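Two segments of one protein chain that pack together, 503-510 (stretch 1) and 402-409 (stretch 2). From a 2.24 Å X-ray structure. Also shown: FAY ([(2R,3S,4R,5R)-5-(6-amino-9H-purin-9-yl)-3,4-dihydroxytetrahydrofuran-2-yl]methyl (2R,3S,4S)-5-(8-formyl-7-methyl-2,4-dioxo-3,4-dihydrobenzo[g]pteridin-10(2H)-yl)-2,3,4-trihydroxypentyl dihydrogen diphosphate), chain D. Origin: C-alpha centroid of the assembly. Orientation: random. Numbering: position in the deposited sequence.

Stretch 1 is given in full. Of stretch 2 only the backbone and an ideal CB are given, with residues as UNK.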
# COMPACT_ATOMS: atom_id res chain seq x y z
N ASP A 503 -4.44 3.30 -8.57
CA ASP A 503 -4.87 2.34 -7.56
C ASP A 503 -4.97 0.92 -8.10
O ASP A 503 -5.03 -0.04 -7.33
CB ASP A 503 -6.20 2.76 -6.93
CG ASP A 503 -6.42 2.13 -5.58
OD1 ASP A 503 -5.46 2.12 -4.78
OD2 ASP A 503 -7.53 1.63 -5.33
N ARG A 504 -4.99 0.78 -9.42
CA ARG A 504 -5.22 -0.52 -10.02
C ARG A 504 -4.01 -1.03 -10.79
O ARG A 504 -4.03 -2.17 -11.30
CB ARG A 504 -6.39 -0.43 -10.98
CG ARG A 504 -7.72 -0.46 -10.32
CD ARG A 504 -8.57 -1.43 -11.09
NE ARG A 504 -9.65 -0.72 -11.71
CZ ARG A 504 -10.53 -1.27 -12.54
NH1 ARG A 504 -10.43 -2.55 -12.88
NH2 ARG A 504 -11.50 -0.51 -13.03
N CYS A 505 -3.00 -0.19 -10.93
CA CYS A 505 -1.84 -0.56 -11.73
C CYS A 505 -0.98 -1.56 -10.95
O CYS A 505 -1.10 -1.68 -9.74
CB CYS A 505 -1.01 0.67 -12.07
SG CYS A 505 -0.06 1.31 -10.67
N GLN A 506 -0.12 -2.27 -11.68
CA GLN A 506 0.84 -3.19 -11.06
C GLN A 506 2.05 -3.23 -11.96
O GLN A 506 2.02 -2.69 -13.07
CB GLN A 506 0.27 -4.61 -10.95
CG GLN A 506 -0.13 -5.20 -12.28
CD GLN A 506 -0.52 -6.66 -12.18
OE1 GLN A 506 -1.64 -6.99 -11.75
NE2 GLN A 506 0.40 -7.54 -12.56
N THR A 507 3.11 -3.88 -11.49
CA THR A 507 4.25 -4.20 -12.35
C THR A 507 3.79 -5.10 -13.49
O THR A 507 2.98 -6.00 -13.29
CB THR A 507 5.35 -4.94 -11.56
OG1 THR A 507 6.43 -5.27 -12.45
CG2 THR A 507 4.81 -6.24 -10.94
N ALA A 508 4.31 -4.86 -14.69
CA ALA A 508 4.07 -5.81 -15.78
C ALA A 508 5.14 -6.91 -15.75
O ALA A 508 5.25 -7.70 -16.68
CB ALA A 508 4.05 -5.09 -17.13
N PHE A 509 5.93 -6.94 -14.67
CA PHE A 509 6.96 -7.97 -14.42
C PHE A 509 8.25 -7.82 -15.24
O PHE A 509 8.94 -8.81 -15.47
CB PHE A 509 6.38 -9.39 -14.57
CG PHE A 509 5.15 -9.64 -13.73
CD1 PHE A 509 5.24 -9.75 -12.35
CD2 PHE A 509 3.90 -9.79 -14.32
CE1 PHE A 509 4.11 -9.99 -11.56
CE2 PHE A 509 2.77 -10.03 -13.54
CZ PHE A 509 2.88 -10.14 -12.17
N HIS A 510 8.59 -6.59 -15.65
CA HIS A 510 9.79 -6.35 -16.45
C HIS A 510 10.82 -5.39 -15.85
O HIS A 510 11.33 -4.53 -16.56
CB HIS A 510 9.40 -5.82 -17.85
CG HIS A 510 8.26 -6.56 -18.48
ND1 HIS A 510 7.34 -5.95 -19.30
CD2 HIS A 510 7.88 -7.86 -18.39
CE1 HIS A 510 6.44 -6.83 -19.68
NE2 HIS A 510 6.75 -8.00 -19.15
N UNK A 402 -5.39 -14.32 -12.16
CA UNK A 402 -5.11 -13.88 -10.80
C UNK A 402 -3.84 -13.06 -10.76
O UNK A 402 -3.74 -12.15 -9.95
CB UNK A 402 -5.00 -15.08 -9.85
N UNK A 403 -2.88 -13.38 -11.63
CA UNK A 403 -1.61 -12.65 -11.67
C UNK A 403 -1.77 -11.18 -12.02
O UNK A 403 -0.86 -10.38 -11.81
CB UNK A 403 -0.67 -13.31 -12.68
N UNK A 404 -2.94 -10.82 -12.56
CA UNK A 404 -3.17 -9.45 -13.02
C UNK A 404 -4.35 -8.78 -12.33
O UNK A 404 -4.89 -7.81 -12.85
CB UNK A 404 -3.40 -9.44 -14.53
N UNK A 405 -4.74 -9.30 -11.18
CA UNK A 405 -5.91 -8.81 -10.44
C UNK A 405 -5.60 -9.00 -8.96
O UNK A 405 -6.13 -9.90 -8.31
CB UNK A 405 -7.19 -9.54 -10.84
N UNK A 406 -4.72 -8.17 -8.45
CA UNK A 406 -4.11 -8.42 -7.16
C UNK A 406 -5.07 -8.16 -6.00
O UNK A 406 -4.86 -8.66 -4.90
CB UNK A 406 -2.86 -7.55 -7.00
N UNK A 407 -6.12 -7.38 -6.23
CA UNK A 407 -7.01 -7.06 -5.10
C UNK A 407 -8.45 -7.51 -5.25
O UNK A 407 -9.24 -7.26 -4.37
CB UNK A 407 -7.01 -5.55 -4.87
N UNK A 408 -8.77 -8.17 -6.37
CA UNK A 408 -10.13 -8.63 -6.64
C UNK A 408 -10.24 -10.13 -6.53
O UNK A 408 -9.36 -10.86 -6.98
CB UNK A 408 -10.58 -8.18 -8.03
N UNK A 409 -11.33 -10.61 -5.92
CA UNK A 409 -11.46 -12.07 -5.85
C UNK A 409 -11.65 -12.68 -7.23
O UNK A 409 -11.96 -11.99 -8.21
CB UNK A 409 -12.63 -12.46 -4.95
P FAY D . 17.27 -12.45 -14.93
N1 FAY D . 9.29 -11.60 -19.71
C2 FAY D . 8.87 -12.04 -20.97
O2 FAY D . 9.59 -11.90 -21.94
N3 FAY D . 7.89 -13.01 -21.05
C4 FAY D . 6.98 -13.12 -20.04
O4 FAY D . 5.80 -13.36 -20.35
N5 FAY D . 6.50 -12.79 -17.72
C6 FAY D . 6.18 -12.99 -15.40
C7 FAY D . 6.66 -12.95 -14.10
C8 FAY D . 7.97 -12.55 -13.86
O8 FAY D . 9.70 -12.54 -12.28
C9 FAY D . 8.83 -12.31 -14.95
PA FAY D . 16.35 -14.05 -12.78
C1' FAY D . 10.61 -11.49 -17.14
C10 FAY D . 8.55 -11.89 -18.59
N10 FAY D . 9.13 -11.83 -17.32
N1A FAY D . 21.60 -15.99 -3.39
O1A FAY D . 15.38 -13.75 -11.69
C1B FAY D . 18.96 -16.16 -7.92
O1P FAY D . 18.33 -13.43 -15.37
C2' FAY D . 11.51 -12.73 -17.33
O2' FAY D . 10.93 -13.78 -16.64
C2A FAY D . 21.57 -17.02 -4.31
O2A FAY D . 15.79 -14.89 -13.89
C2B FAY D . 17.46 -16.25 -8.11
O2B FAY D . 16.86 -17.31 -7.38
O2P FAY D . 17.76 -11.02 -15.05
C3' FAY D . 13.04 -12.71 -17.02
O3' FAY D . 13.56 -13.88 -16.40
N3A FAY D . 20.81 -16.91 -5.46
C3B FAY D . 17.35 -16.48 -9.60
O3B FAY D . 17.54 -17.85 -9.86
O3P FAY D . 16.92 -12.68 -13.37
C4' FAY D . 13.53 -11.53 -16.22
O4' FAY D . 13.00 -10.38 -16.87
C4A FAY D . 20.11 -15.77 -5.70
C4B FAY D . 18.55 -15.75 -10.16
O4B FAY D . 19.42 -15.48 -9.07
C4X FAY D . 7.32 -12.54 -18.80
C5' FAY D . 15.08 -11.50 -16.16
O5' FAY D . 15.83 -12.63 -15.70
C5A FAY D . 20.14 -14.72 -4.79
C5B FAY D . 18.15 -14.48 -10.87
O5B FAY D . 17.62 -14.83 -12.12
C5X FAY D . 6.98 -12.54 -16.45
C6A FAY D . 20.89 -14.82 -3.62
N6A FAY D . 20.85 -13.85 -2.70
N7A FAY D . 19.37 -13.73 -5.28
C7M FAY D . 5.67 -13.17 -12.98
C8A FAY D . 18.86 -14.11 -6.47
C8M FAY D . 8.57 -12.88 -12.55
C9A FAY D . 8.34 -12.25 -16.25
N9A FAY D . 19.30 -15.37 -6.73

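Position 402 looks out of reach: nothing of stretch 1 lies within 5.5 Å of its ideal CB, so the contact leaves the choice wide open. It is Thr402, whose backbone O accepts a hydrogen bond from the N of 405 and so closes the turn.

At 403, CA-to-CB points sideways, and the ideal CB is 4.8 Å from Phe509 CZ. The carbonyl matters more than the side chain: its O lies 3.2 Å from Gln506 NE2 at a good angle, a hydrogen bond any residue could supply. A small or modest apolar group would suit the edge of the phenyl ring. The residue is Ala403, and its O also sits near the plane of the Phe509 ring, 3.8 Å from CZ.

Position 404 again points sideways, with its ideal CB 4.1 Å from Gln506 OE1. Beyond lie the Gln506 amide and the rim of Phe509, so a long apolar or aromatic side chain could reach along both. Phe404, with chi1 m, does this: CE1 meets Phe509 CE2 at 3.9 Å, and CD1 lies 3.7 Å from Gln506 NE2.

The CB of 405 points away, so only a flexible chain could turn back, and a polar one might exploit the guanidinium of Arg504. Gln405 does so indirectly. Its NE2 donates to the O of Phe404 (2.8 Å) and to a water that also accepts from Arg504 NH1.

Position 406 points toward stretch 1, its ideal CB 4.9 Å from Gln506 OE1. Ahead lie the methylene CB of Gln506 and the methyl of Thr507, a surface for a broad, flat side chain, although a long aliphatic one could also cover part of it. Trp406 fills it. Gln506 CB stands 3.7 Å from the centroid of the six-membered ring, 9° off its normal, a CH-pi contact, while CH2 touches Thr507 CG2 at 3.6 Å. The indole NE1 donates to Ala403 O at 2.8 Å, sharing that acceptor with Gln506, and a water bridges Trp406 N and Gln506 OE1.

Position 407 points toward stretch 1 but finds nothing within 5.5 Å of its ideal CB, so many types would fit; His407 forms its hydrogen bonds elsewhere in the structure.

At 408, CB also points toward stretch 1 across a gap, with the aliphatic part of Arg504 beyond. Only a long side chain, apolar or acidic, could span it. Phe408 brings the edge of its ring to Arg504, CZ to CD 3.7 Å.

Position 409 is out of reach, and Pro409 makes no contact.

Stretch 2, residues 402-409: TAFQWHFP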
# COMPACT_ATOMS: atom_id res chain seq x y z
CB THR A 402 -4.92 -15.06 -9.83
OG1 THR A 402 -4.04 -16.02 -10.42
CG2 THR A 402 -6.26 -15.72 -9.52
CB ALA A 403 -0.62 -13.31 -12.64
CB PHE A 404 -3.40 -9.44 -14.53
CG PHE A 404 -2.22 -9.94 -15.32
CD1 PHE A 404 -1.12 -9.12 -15.52
CD2 PHE A 404 -2.22 -11.22 -15.86
CE1 PHE A 404 -0.04 -9.56 -16.25
CE2 PHE A 404 -1.12 -11.67 -16.61
CZ PHE A 404 -0.04 -10.83 -16.80
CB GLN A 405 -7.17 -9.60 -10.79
CG GLN A 405 -7.70 -9.37 -12.19
CD GLN A 405 -8.34 -8.01 -12.37
OE1 GLN A 405 -9.55 -7.88 -12.28
NE2 GLN A 405 -7.53 -6.99 -12.64
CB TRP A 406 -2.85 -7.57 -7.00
CG TRP A 406 -1.72 -7.99 -7.86
CD1 TRP A 406 -1.68 -9.04 -8.74
CD2 TRP A 406 -0.43 -7.37 -7.93
NE1 TRP A 406 -0.46 -9.10 -9.35
CE2 TRP A 406 0.33 -8.09 -8.86
CE3 TRP A 406 0.15 -6.28 -7.28
CZ2 TRP A 406 1.64 -7.76 -9.17
CZ3 TRP A 406 1.45 -5.94 -7.59
CH2 TRP A 406 2.18 -6.69 -8.52
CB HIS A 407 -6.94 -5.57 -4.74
CG HIS A 407 -5.61 -5.16 -4.20
ND1 HIS A 407 -5.26 -5.33 -2.87
CD2 HIS A 407 -4.52 -4.62 -4.80
CE1 HIS A 407 -4.03 -4.89 -2.68
NE2 HIS A 407 -3.56 -4.47 -3.84
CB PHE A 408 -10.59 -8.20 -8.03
CG PHE A 408 -10.35 -6.75 -8.33
CD1 PHE A 408 -10.45 -5.79 -7.33
CD2 PHE A 408 -10.02 -6.33 -9.62
CE1 PHE A 408 -10.24 -4.44 -7.61
CE2 PHE A 408 -9.79 -4.99 -9.91
CZ PHE A 408 -9.91 -4.04 -8.90
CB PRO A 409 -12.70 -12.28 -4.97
CG PRO A 409 -13.44 -10.98 -5.00
CD PRO A 409 -12.44 -9.90 -5.28
O HOH W 1 -7.55 -3.94 -12.46
O HOH W 2 -3.53 -5.98 -9.98
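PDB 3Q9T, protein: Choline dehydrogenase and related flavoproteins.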